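Local coordinates for DUF3992 domain-containing protein (Bacillus cereus, PDB 7A02) that forms, as the apparent pilus subunit, disulfide-linked appendages on the endospores of Bacillus cereus, at residues D39-V53 against V79-D93. Sequence-based numbering, arbitrary orientation.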
ATOM      1  N   ASP A  39      44.674  19.379  -2.540  1.00 54.62           N
ATOM      2  CA  ASP A  39      43.917  18.164  -2.788  1.00 54.62           C
ATOM      3  C   ASP A  39      43.599  18.066  -4.270  1.00 54.62           C
ATOM      4  O   ASP A  39      43.988  18.919  -5.069  1.00 54.62           O
ATOM      5  CB  ASP A  39      42.631  18.132  -1.963  1.00 54.62           C
ATOM      6  CG  ASP A  39      41.690  19.252  -2.315  1.00 54.62           C
ATOM      7  OD1 ASP A  39      40.518  19.195  -1.909  1.00 54.62           O
ATOM      8  OD2 ASP A  39      42.119  20.200  -2.990  1.00 54.62           O
ATOM      9  N   ASN A  40      42.879  17.010  -4.634  1.00 51.43           N
ATOM     10  CA  ASN A  40      42.342  16.884  -5.974  1.00 51.43           C
ATOM     11  C   ASN A  40      40.872  16.501  -5.979  1.00 51.43           C
ATOM     12  O   ASN A  40      40.308  16.303  -7.058  1.00 51.43           O
ATOM     13  CB  ASN A  40      43.145  15.861  -6.787  1.00 51.43           C
ATOM     14  CG  ASN A  40      43.067  14.478  -6.215  1.00 51.43           C
ATOM     15  OD1 ASN A  40      42.523  14.276  -5.138  1.00 51.43           O
ATOM     16  ND2 ASN A  40      43.616  13.510  -6.928  1.00 51.43           N
ATOM     17  N   ILE A  41      40.237  16.390  -4.816  1.00 51.86           N
ATOM     18  CA  ILE A  41      38.800  16.170  -4.755  1.00 51.86           C
ATOM     19  C   ILE A  41      38.115  17.517  -4.581  1.00 51.86           C
ATOM     20  O   ILE A  41      37.527  17.797  -3.534  1.00 51.86           O
ATOM     21  CB  ILE A  41      38.438  15.216  -3.606  1.00 51.86           C
ATOM     22  CG1 ILE A  41      39.155  15.617  -2.325  1.00 51.86           C
ATOM     23  CG2 ILE A  41      38.913  13.832  -3.919  1.00 51.86           C
ATOM     24  CD1 ILE A  41      38.705  14.836  -1.129  1.00 51.86           C
ATOM     25  N   SER A  42      38.142  18.346  -5.614  1.00 55.81           N
ATOM     26  CA  SER A  42      37.689  19.719  -5.448  1.00 55.81           C
ATOM     27  C   SER A  42      36.179  19.860  -5.473  1.00 55.81           C
ATOM     28  O   SER A  42      35.648  20.818  -4.906  1.00 55.81           O
ATOM     29  CB  SER A  42      38.294  20.605  -6.534  1.00 55.81           C
ATOM     30  OG  SER A  42      37.825  21.933  -6.410  1.00 55.81           O
ATOM     31  N   GLN A  43      35.473  18.934  -6.116  1.00 57.38           N
ATOM     32  CA  GLN A  43      34.045  19.116  -6.341  1.00 57.38           C
ATOM     33  C   GLN A  43      33.215  18.848  -5.094  1.00 57.38           C
ATOM     34  O   GLN A  43      32.205  19.523  -4.874  1.00 57.38           O
ATOM     35  CB  GLN A  43      33.581  18.227  -7.488  1.00 57.38           C
ATOM     36  CG  GLN A  43      34.013  16.790  -7.357  1.00 57.38           C
ATOM     37  CD  GLN A  43      35.328  16.524  -8.053  1.00 57.38           C
ATOM     38  OE1 GLN A  43      36.027  17.450  -8.459  1.00 57.38           O
ATOM     39  NE2 GLN A  43      35.670  15.254  -8.195  1.00 57.38           N
ATOM     40  N   ASP A  44      33.601  17.877  -4.273  1.00 57.32           N
ATOM     41  CA  ASP A  44      32.845  17.543  -3.068  1.00 57.32           C
ATOM     42  C   ASP A  44      33.801  17.520  -1.883  1.00 57.32           C
ATOM     43  O   ASP A  44      34.368  16.477  -1.551  1.00 57.32           O
ATOM     44  CB  ASP A  44      32.125  16.211  -3.219  1.00 57.32           C
ATOM     45  CG  ASP A  44      33.053  15.093  -3.622  1.00 57.32           C
ATOM     46  OD1 ASP A  44      34.077  15.382  -4.271  1.00 57.32           O
ATOM     47  OD2 ASP A  44      32.764  13.930  -3.279  1.00 57.32           O
ATOM     48  N   ILE A  45      33.976  18.667  -1.242  1.00 51.89           N
ATOM     49  CA  ILE A  45      34.801  18.743  -0.049  1.00 51.89           C
ATOM     50  C   ILE A  45      34.260  19.861   0.823  1.00 51.89           C
ATOM     51  O   ILE A  45      33.902  20.932   0.334  1.00 51.89           O
ATOM     52  CB  ILE A  45      36.290  18.943  -0.412  1.00 51.89           C
ATOM     53  CG1 ILE A  45      37.160  18.766   0.823  1.00 51.89           C
ATOM     54  CG2 ILE A  45      36.523  20.292  -1.036  1.00 51.89           C
ATOM     55  CD1 ILE A  45      38.610  18.629   0.513  1.00 51.89           C
ATOM     56  N   TYR A  46      34.167  19.584   2.117  1.00 48.62           N
ATOM     57  CA  TYR A  46      33.731  20.557   3.106  1.00 48.62           C
ATOM     58  C   TYR A  46      34.736  20.522   4.240  1.00 48.62           C
ATOM     59  O   TYR A  46      34.998  19.453   4.796  1.00 48.62           O
ATOM     60  CB  TYR A  46      32.330  20.237   3.619  1.00 48.62           C
ATOM     61  CG  TYR A  46      31.236  20.513   2.625  1.00 48.62           C
ATOM     62  CD1 TYR A  46      31.017  19.664   1.559  1.00 48.62           C
ATOM     63  CD2 TYR A  46      30.411  21.613   2.762  1.00 48.62           C
ATOM     64  CE1 TYR A  46      30.023  19.908   0.653  1.00 48.62           C
ATOM     65  CE2 TYR A  46      29.414  21.863   1.860  1.00 48.62           C
ATOM     66  CZ  TYR A  46      29.224  21.007   0.809  1.00 48.62           C
ATOM     67  OH  TYR A  46      28.229  21.251  -0.101  1.00 48.62           O
ATOM     68  N   ALA A  47      35.302  21.671   4.580  1.00 44.40           N
ATOM     69  CA  ALA A  47      36.366  21.714   5.567  1.00 44.40           C
ATOM     70  C   ALA A  47      36.087  22.788   6.599  1.00 44.40           C
ATOM     71  O   ALA A  47      35.724  23.910   6.251  1.00 44.40           O
ATOM     72  CB  ALA A  47      37.711  21.969   4.903  1.00 44.40           C
ATOM     73  N   SER A  48      36.275  22.440   7.867  1.00 44.80           N
ATOM     74  CA  SER A  48      36.154  23.372   8.976  1.00 44.80           C
ATOM     75  C   SER A  48      37.442  23.353   9.779  1.00 44.80           C
ATOM     76  O   SER A  48      38.123  22.331   9.851  1.00 44.80           O
ATOM     77  CB  SER A  48      34.985  23.017   9.889  1.00 44.80           C
ATOM     78  OG  SER A  48      33.756  23.098   9.199  1.00 44.80           O
ATOM     79  N   GLY A  49      37.778  24.486  10.379  1.00 42.88           N
ATOM     80  CA  GLY A  49      38.981  24.530  11.188  1.00 42.88           C
ATOM     81  C   GLY A  49      39.315  25.920  11.668  1.00 42.88           C
ATOM     82  O   GLY A  49      38.478  26.821  11.636  1.00 42.88           O
ATOM     83  N   TYR A  50      40.555  26.079  12.129  1.00 41.98           N
ATOM     84  CA  TYR A  50      41.039  27.360  12.619  1.00 41.98           C
ATOM     85  C   TYR A  50      42.492  27.545  12.220  1.00 41.98           C
ATOM     86  O   TYR A  50      43.198  26.589  11.897  1.00 41.98           O
ATOM     87  CB  TYR A  50      40.909  27.490  14.141  1.00 41.98           C
ATOM     88  CG  TYR A  50      41.740  26.505  14.928  1.00 41.98           C
ATOM     89  CD1 TYR A  50      41.176  25.367  15.456  1.00 41.98           C
ATOM     90  CD2 TYR A  50      43.086  26.724  15.154  1.00 41.98           C
ATOM     91  CE1 TYR A  50      41.924  24.474  16.170  1.00 41.98           C
ATOM     92  CE2 TYR A  50      43.840  25.833  15.863  1.00 41.98           C
ATOM     93  CZ  TYR A  50      43.252  24.711  16.369  1.00 41.98           C
ATOM     94  OH  TYR A  50      43.998  23.814  17.085  1.00 41.98           O
ATOM     95  N   LEU A  51      42.929  28.798  12.256  1.00 49.21           N
ATOM     96  CA  LEU A  51      44.326  29.169  12.103  1.00 49.21           C
ATOM     97  C   LEU A  51      44.711  30.041  13.284  1.00 49.21           C
ATOM     98  O   LEU A  51      43.998  30.996  13.610  1.00 49.21           O
ATOM     99  CB  LEU A  51      44.573  29.924  10.801  1.00 49.21           C
ATOM    100  CG  LEU A  51      46.027  30.304  10.554  1.00 49.21           C
ATOM    101  CD1 LEU A  51      46.730  29.200   9.813  1.00 49.21           C
ATOM    102  CD2 LEU A  51      46.128  31.598   9.791  1.00 49.21           C
ATOM    103  N   LYS A  52      45.828  29.704  13.922  1.00 57.09           N
ATOM    104  CA  LYS A  52      46.345  30.436  15.069  1.00 57.09           C
ATOM    105  C   LYS A  52      47.736  30.949  14.741  1.00 57.09           C
ATOM    106  O   LYS A  52      48.610  30.169  14.354  1.00 57.09           O
ATOM    107  CB  LYS A  52      46.395  29.552  16.312  1.00 57.09           C
ATOM    108  CG  LYS A  52      47.057  30.232  17.492  1.00 57.09           C
ATOM    109  CD  LYS A  52      46.747  29.566  18.824  1.00 57.09           C
ATOM    110  CE  LYS A  52      46.773  28.050  18.765  1.00 57.09           C
ATOM    111  NZ  LYS A  52      47.922  27.511  17.991  1.00 57.09           N
ATOM    112  N   VAL A  53      47.945  32.247  14.910  1.00 63.12           N
ATOM    113  CA  VAL A  53      49.243  32.866  14.691  1.00 63.12           C
ATOM    114  C   VAL A  53      49.907  33.005  16.048  1.00 63.12           C
ATOM    115  O   VAL A  53      49.464  33.789  16.893  1.00 63.12           O
ATOM    116  CB  VAL A  53      49.117  34.219  13.985  1.00 63.12           C
ATOM    117  CG1 VAL A  53      50.459  34.896  13.929  1.00 63.12           C
ATOM    118  CG2 VAL A  53      48.580  34.024  12.594  1.00 63.12           C
ATOM    119  N   VAL A  79      44.839  37.565   9.833  1.00 60.97           N
ATOM    120  CA  VAL A  79      44.875  37.253  11.257  1.00 60.97           C
ATOM    121  C   VAL A  79      46.053  37.981  11.887  1.00 60.97           C
ATOM    122  O   VAL A  79      47.175  37.917  11.373  1.00 60.97           O
ATOM    123  CB  VAL A  79      44.990  35.738  11.496  1.00 60.97           C
ATOM    124  CG1 VAL A  79      45.177  35.446  12.962  1.00 60.97           C
ATOM    125  CG2 VAL A  79      43.778  35.029  10.962  1.00 60.97           C
ATOM    126  N   ALA A  80      45.799  38.671  12.995  1.00 63.91           N
ATOM    127  CA  ALA A  80      46.853  39.350  13.726  1.00 63.91           C
ATOM    128  C   ALA A  80      47.592  38.372  14.633  1.00 63.91           C
ATOM    129  O   ALA A  80      47.134  37.260  14.897  1.00 63.91           O
ATOM    130  CB  ALA A  80      46.281  40.502  14.545  1.00 63.91           C
ATOM    131  N   THR A  81      48.750  38.802  15.122  1.00 65.81           N
ATOM    132  CA  THR A  81      49.579  37.957  15.970  1.00 65.81           C
ATOM    133  C   THR A  81      48.976  37.854  17.363  1.00 65.81           C
ATOM    134  O   THR A  81      48.554  38.856  17.941  1.00 65.81           O
ATOM    135  CB  THR A  81      50.996  38.512  16.057  1.00 65.81           C
ATOM    136  OG1 THR A  81      51.526  38.672  14.739  1.00 65.81           O
ATOM    137  CG2 THR A  81      51.883  37.564  16.829  1.00 65.81           C
ATOM    138  N   GLY A  82      48.947  36.643  17.902  1.00 62.69           N
ATOM    139  CA  GLY A  82      48.369  36.411  19.203  1.00 62.69           C
ATOM    140  C   GLY A  82      46.884  36.139  19.209  1.00 62.69           C
ATOM    141  O   GLY A  82      46.297  36.038  20.292  1.00 62.69           O
ATOM    142  N   SER A  83      46.256  36.021  18.046  1.00 57.15           N
ATOM    143  CA  SER A  83      44.835  35.740  17.933  1.00 57.15           C
ATOM    144  C   SER A  83      44.621  34.611  16.931  1.00 57.15           C
ATOM    145  O   SER A  83      45.565  34.098  16.331  1.00 57.15           O
ATOM    146  CB  SER A  83      44.067  36.999  17.528  1.00 57.15           C
ATOM    147  OG  SER A  83      42.681  36.741  17.439  1.00 57.15           O
ATOM    148  N   SER A  84      43.361  34.224  16.751  1.00 52.02           N
ATOM    149  CA  SER A  84      43.013  33.088  15.912  1.00 52.02           C
ATOM    150  C   SER A  84      41.815  33.445  15.048  1.00 52.02           C
ATOM    151  O   SER A  84      41.158  34.467  15.251  1.00 52.02           O
ATOM    152  CB  SER A  84      42.701  31.852  16.755  1.00 52.02           C
ATOM    153  OG  SER A  84      43.840  31.428  17.474  1.00 52.02           O
ATOM    154  N   ALA A  85      41.534  32.586  14.072  1.00 47.68           N
ATOM    155  CA  ALA A  85      40.351  32.768  13.239  1.00 47.68           C
ATOM    156  C   ALA A  85      39.908  31.428  12.680  1.00 47.68           C
ATOM    157  O   ALA A  85      40.741  30.650  12.220  1.00 47.68           O
ATOM    158  CB  ALA A  85      40.624  33.745  12.098  1.00 47.68           C
ATOM    159  N   SER A  86      38.606  31.172  12.696  1.00 45.72           N
ATOM    160  CA  SER A  86      38.051  29.899  12.265  1.00 45.72           C
ATOM    161  C   SER A  86      37.297  30.058  10.950  1.00 45.72           C
ATOM    162  O   SER A  86      37.056  31.168  10.477  1.00 45.72           O
ATOM    163  CB  SER A  86      37.135  29.324  13.343  1.00 45.72           C
ATOM    164  OG  SER A  86      36.120  30.247  13.668  1.00 45.72           O
ATOM    165  N   PHE A  87      36.930  28.925  10.355  1.00 44.91           N
ATOM    166  CA  PHE A  87      36.314  28.946   9.034  1.00 44.91           C
ATOM    167  C   PHE A  87      35.650  27.613   8.723  1.00 44.91           C
ATOM    168  O   PHE A  87      35.944  26.588   9.347  1.00 44.91           O
ATOM    169  CB  PHE A  87      37.347  29.258   7.953  1.00 44.91           C
ATOM    170  CG  PHE A  87      38.533  28.346   7.974  1.00 44.91           C
ATOM    171  CD1 PHE A  87      38.466  27.086   7.417  1.00 44.91           C
ATOM    172  CD2 PHE A  87      39.713  28.746   8.553  1.00 44.91           C
ATOM    173  CE1 PHE A  87      39.546  26.248   7.442  1.00 44.91           C
ATOM    174  CE2 PHE A  87      40.796  27.911   8.576  1.00 44.91           C
ATOM    175  CZ  PHE A  87      40.712  26.661   8.021  1.00 44.91           C
ATOM    176  N   THR A  88      34.764  27.645   7.723  1.00 46.35           N
ATOM    177  CA  THR A  88      34.297  26.461   7.006  1.00 46.35           C
ATOM    178  C   THR A  88      34.074  26.837   5.548  1.00 46.35           C
ATOM    179  O   THR A  88      33.497  27.884   5.254  1.00 46.35           O
ATOM    180  CB  THR A  88      33.014  25.880   7.611  1.00 46.35           C
ATOM    181  OG1 THR A  88      32.556  24.795   6.800  1.00 46.35           O
ATOM    182  CG2 THR A  88      31.938  26.906   7.665  1.00 46.35           C
ATOM    183  N   VAL A  89      34.550  25.991   4.637  1.00 47.70           N
ATOM    184  CA  VAL A  89      34.633  26.311   3.217  1.00 47.70           C
ATOM    185  C   VAL A  89      34.360  25.051   2.405  1.00 47.70           C
ATOM    186  O   VAL A  89      34.644  23.935   2.846  1.00 47.70           O
ATOM    187  CB  VAL A  89      36.017  26.911   2.865  1.00 47.70           C
ATOM    188  CG1 VAL A  89      36.165  27.150   1.388  1.00 47.70           C
ATOM    189  CG2 VAL A  89      36.232  28.212   3.590  1.00 47.70           C
ATOM    190  N   ARG A  90      33.791  25.230   1.211  1.00 52.16           N
ATOM    191  CA  ARG A  90      33.601  24.140   0.268  1.00 52.16           C
ATOM    192  C   ARG A  90      34.154  24.537  -1.092  1.00 52.16           C
ATOM    193  O   ARG A  90      34.353  25.718  -1.377  1.00 52.16           O
ATOM    194  CB  ARG A  90      32.137  23.772   0.086  1.00 52.16           C
ATOM    195  CG  ARG A  90      31.331  24.881  -0.503  1.00 52.16           C
ATOM    196  CD  ARG A  90      29.967  24.396  -0.875  1.00 52.16           C
ATOM    197  NE  ARG A  90      29.219  25.436  -1.563  1.00 52.16           N
ATOM    198  CZ  ARG A  90      27.990  25.818  -1.255  1.00 52.16           C
ATOM    199  NH1 ARG A  90      27.324  25.224  -0.281  1.00 52.16           N
ATOM    200  NH2 ARG A  90      27.415  26.781  -1.952  1.00 52.16           N
ATOM    201  N   ARG A  91      34.366  23.533  -1.940  1.00 53.62           N
ATOM    202  CA  ARG A  91      34.944  23.707  -3.273  1.00 53.62           C
ATOM    203  C   ARG A  91      36.156  24.635  -3.269  1.00 53.62           C
ATOM    204  O   ARG A  91      36.115  25.762  -3.757  1.00 53.62           O
ATOM    205  CB  ARG A  91      33.921  24.183  -4.305  1.00 53.62           C
ATOM    206  CG  ARG A  91      33.171  23.067  -5.017  1.00 53.62           C
ATOM    207  CD  ARG A  91      31.723  23.372  -5.355  1.00 53.62           C
ATOM    208  NE  ARG A  91      30.784  23.434  -4.249  1.00 53.62           N
ATOM    209  CZ  ARG A  91      29.473  23.297  -4.425  1.00 53.62           C
ATOM    210  NH1 ARG A  91      28.635  23.345  -3.402  1.00 53.62           N
ATOM    211  NH2 ARG A  91      28.996  23.118  -5.649  1.00 53.62           N
ATOM    212  N   PHE A  92      37.249  24.134  -2.711  1.00 52.24           N
ATOM    213  CA  PHE A  92      38.541  24.787  -2.820  1.00 52.24           C
ATOM    214  C   PHE A  92      39.585  23.758  -3.213  1.00 52.24           C
ATOM    215  O   PHE A  92      39.425  22.559  -2.980  1.00 52.24           O
ATOM    216  CB  PHE A  92      38.941  25.481  -1.516  1.00 52.24           C
ATOM    217  CG  PHE A  92      39.063  24.558  -0.349  1.00 52.24           C
ATOM    218  CD1 PHE A  92      37.962  24.234   0.408  1.00 52.24           C
ATOM    219  CD2 PHE A  92      40.282  24.025  -0.004  1.00 52.24           C
ATOM    220  CE1 PHE A  92      38.074  23.389   1.475  1.00 52.24           C
ATOM    221  CE2 PHE A  92      40.397  23.183   1.062  1.00 52.24           C
ATOM    222  CZ  PHE A  92      39.291  22.863   1.802  1.00 52.24           C
ATOM    223  N   ASP A  93      40.666  24.236  -3.815  1.00 57.40           N
ATOM    224  CA  ASP A  93      41.686  23.359  -4.365  1.00 57.40           C
ATOM    225  C   ASP A  93      43.003  23.449  -3.609  1.00 57.40           C
ATOM    226  O   ASP A  93      43.635  22.424  -3.352  1.00 57.40           O
ATOM    227  CB  ASP A  93      41.893  23.699  -5.845  1.00 57.40           C
ATOM    228  CG  ASP A  93      42.774  22.702  -6.560  1.00 57.40           C
ATOM    229  OD1 ASP A  93      43.261  21.752  -5.918  1.00 57.40           O
ATOM    230  OD2 ASP A  93      42.978  22.868  -7.780  1.00 57.40           O
TER
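With chi1 at 54°, Phe87 tucks its CG between its own backbone N and carbonyl carbon, and the ring folds across the strand pair until one face lies over Gly49, whose carbonyl O sits 3.8 Å above the ring plane. Glycine suits this place because it presents bare backbone to the ring. Phe92 takes the same kind of torsion (61°) and turns its ring edge to Ala47, CZ to CB 3.6 Å, where the small methyl makes van der Waals contact. Phe87, Ala47 and Leu51 share one sheet face, which the Phe92 ring reaches from the loop beyond the strand; Phe64 meets Phe87 edge-to-face.

On the face of Tyr46 and Ser48, Arg90 runs alongside the tyrosine and lays CB over its ring, 3.9 Å from the centroid, a CH-pi contact using the aliphatic part of a charged residue. Thr88 OG1 lies 3.2 Å from Ser48 OG, a weak contact; the main hydrogen-bond partner of Ser48 OG is Asp21 of a second subunit.

In the sheet itself, two backbone hydrogen bonds each join the hydrogen-bonded pairs Ala47-Val89, Gly49-Phe87 and Leu51-Ala85. This is antiparallel beta pairing in a four-stranded sheet; strand 84-90 also joins a parallel ladder with that same neighbouring subunit, as in beta-sheet augmentation.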